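Local coordinates for Alr1010 protein (Nostoc, PDB 3URG) that probably binds calcium, as the cyanobacterial calcium-binding protein CcbP, at residues G51-L56 with L86-D91. Numbering follows the deposited sequence.
Sequences GWYYYL and LGMAPD. With MNB (5-mercapto-2-nitro-benzoic acid), chain B.
Tyr53 extends from its helix with CG anti to the backbone N (chi1 -175°), which carries the phenol across to 86-91, while Met88 bends back at chi2 and chi3 and folds its thioether end toward the same helix. Tyr53 OH donates a hydrogen bond to Ala89 O at 2.7 Å; the acceptor lies near the ring plane, whereas the donor stands 37° out of the carbonyl plane. Asp91 CB sits over one ring face, offset toward the rim, in a CH-pi contact, 4.1 Å from the Tyr53 centroid and 23° off the normal. Met88 CG stands 4.3 Å above the opposite face of the Tyr53 ring, also offset toward the rim; Met88 CB comes in obliquely, 3.6 Å from Tyr53 CZ. The Met88 methyl CE also packs on Leu56 CB at 3.9 Å, with SD close by. A phenylalanine in place of Tyr53 would probably leave Ala89 O without its phenolic donor and Met88 CB without the hydroxyl it touches. The mercapto-nitrobenzoate approaches Tyr53 obliquely, its S5 3.7 Å from Tyr53 CB, in a pocket shared with Asp91 and Cys94. The contact thus joins helix 45-59 to the loop after strand 77-86, where Met88 touches Val100 of strand 99-104 and Ala89 pairs through its backbone with Tyr99.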
# COMPACT_ATOMS: atom_id res chain seq x y z
N GLY A 51 -2.06 8.53 -9.43
CA GLY A 51 -0.63 8.70 -9.21
C GLY A 51 -0.08 7.68 -8.23
O GLY A 51 0.97 7.06 -8.47
N TRP A 52 -0.76 7.49 -7.11
CA TRP A 52 -0.27 6.54 -6.12
C TRP A 52 -0.34 5.10 -6.66
O TRP A 52 0.54 4.29 -6.38
CB TRP A 52 -1.07 6.65 -4.83
CG TRP A 52 -0.48 7.60 -3.85
CD1 TRP A 52 -0.86 8.89 -3.61
CD2 TRP A 52 0.63 7.34 -2.99
NE1 TRP A 52 -0.06 9.44 -2.63
CE2 TRP A 52 0.87 8.51 -2.24
CE3 TRP A 52 1.45 6.23 -2.77
CZ2 TRP A 52 1.89 8.59 -1.29
CZ3 TRP A 52 2.46 6.32 -1.84
CH2 TRP A 52 2.67 7.49 -1.11
N TYR A 53 -1.40 4.79 -7.40
CA TYR A 53 -1.59 3.43 -7.91
C TYR A 53 -0.44 3.05 -8.84
O TYR A 53 0.18 1.99 -8.69
CB TYR A 53 -2.94 3.30 -8.64
CG TYR A 53 -3.25 1.89 -9.10
CD1 TYR A 53 -3.93 1.00 -8.26
CD2 TYR A 53 -2.86 1.43 -10.35
CE1 TYR A 53 -4.23 -0.30 -8.67
CE2 TYR A 53 -3.15 0.12 -10.76
CZ TYR A 53 -3.83 -0.73 -9.92
OH TYR A 53 -4.12 -2.01 -10.32
N TYR A 54 -0.17 3.91 -9.82
CA TYR A 54 0.93 3.69 -10.76
C TYR A 54 2.29 3.71 -10.07
O TYR A 54 3.19 2.94 -10.43
CB TYR A 54 0.92 4.73 -11.89
CG TYR A 54 -0.22 4.53 -12.89
CD1 TYR A 54 -0.69 3.26 -13.18
CD2 TYR A 54 -0.79 5.62 -13.56
CE1 TYR A 54 -1.72 3.06 -14.09
CE2 TYR A 54 -1.82 5.43 -14.48
CZ TYR A 54 -2.28 4.15 -14.74
OH TYR A 54 -3.30 3.95 -15.65
N TYR A 55 2.48 4.60 -9.11
CA TYR A 55 3.76 4.63 -8.42
C TYR A 55 4.02 3.29 -7.72
O TYR A 55 5.08 2.68 -7.89
CB TYR A 55 3.86 5.80 -7.43
CG TYR A 55 5.07 5.74 -6.51
CD1 TYR A 55 6.34 6.11 -6.94
CD2 TYR A 55 4.92 5.31 -5.19
CE1 TYR A 55 7.44 6.06 -6.08
CE2 TYR A 55 6.01 5.26 -4.33
CZ TYR A 55 7.26 5.63 -4.78
OH TYR A 55 8.31 5.56 -3.89
N LEU A 56 3.06 2.81 -6.97
CA LEU A 56 3.21 1.58 -6.23
C LEU A 56 3.38 0.39 -7.15
O LEU A 56 4.23 -0.45 -6.95
CB LEU A 56 2.03 1.39 -5.30
CG LEU A 56 1.95 2.29 -4.09
CD1 LEU A 56 0.70 2.16 -3.38
CD2 LEU A 56 3.08 2.11 -3.18
N LEU A 86 1.17 -10.52 -4.89
CA LEU A 86 1.29 -10.79 -6.32
C LEU A 86 1.33 -9.53 -7.20
O LEU A 86 1.89 -9.54 -8.29
CB LEU A 86 0.14 -11.68 -6.78
CG LEU A 86 0.26 -13.20 -6.61
CD1 LEU A 86 1.35 -13.61 -5.62
CD2 LEU A 86 -1.08 -13.79 -6.23
N GLY A 87 0.70 -8.46 -6.73
CA GLY A 87 0.62 -7.24 -7.52
C GLY A 87 -0.45 -6.33 -6.96
O GLY A 87 -1.07 -6.66 -5.94
N MET A 88 -0.67 -5.19 -7.61
CA MET A 88 -1.76 -4.31 -7.22
C MET A 88 -3.06 -5.03 -7.54
O MET A 88 -3.14 -5.78 -8.51
CB MET A 88 -1.71 -2.99 -8.00
CG MET A 88 -0.40 -2.23 -7.83
SD MET A 88 -0.01 -1.91 -6.09
CE MET A 88 -1.25 -0.70 -5.64
N ALA A 89 -4.07 -4.80 -6.76
CA ALA A 89 -5.36 -5.32 -7.07
C ALA A 89 -5.86 -4.56 -8.26
O ALA A 89 -5.52 -3.44 -8.44
CB ALA A 89 -6.25 -5.15 -5.94
N PRO A 90 -6.75 -5.15 -9.02
CA PRO A 90 -7.32 -4.41 -10.12
C PRO A 90 -7.98 -3.18 -9.54
O PRO A 90 -8.35 -3.14 -8.40
CB PRO A 90 -8.38 -5.36 -10.65
CG PRO A 90 -8.61 -6.33 -9.56
CD PRO A 90 -7.33 -6.50 -8.92
N ASP A 91 -8.00 -2.14 -10.33
CA ASP A 91 -8.16 -0.78 -9.83
C ASP A 91 -9.61 -0.38 -9.52
O ASP A 91 -9.97 0.79 -9.61
CB ASP A 91 -7.48 0.25 -10.75
CG ASP A 91 -7.99 0.22 -12.19
OD1 ASP A 91 -8.97 -0.51 -12.47
OD2 ASP A 91 -7.40 0.93 -13.03
C6 MNB B . -8.17 4.25 -12.27
C1 MNB B . -9.08 5.00 -12.93
C2 MNB B . -9.26 6.37 -12.54
C3 MNB B . -8.49 6.91 -11.46
C4 MNB B . -7.56 6.12 -10.78
C5 MNB B . -7.39 4.82 -11.16
S5 MNB B . -6.21 3.80 -10.34
C10 MNB B . -9.83 4.32 -14.03
O12 MNB B . -10.72 4.88 -14.65
O11 MNB B . -9.60 2.99 -14.29
N7 MNB B . -10.19 7.28 -13.16
O9 MNB B . -10.31 8.48 -12.70
O8 MNB B . -10.87 6.95 -14.21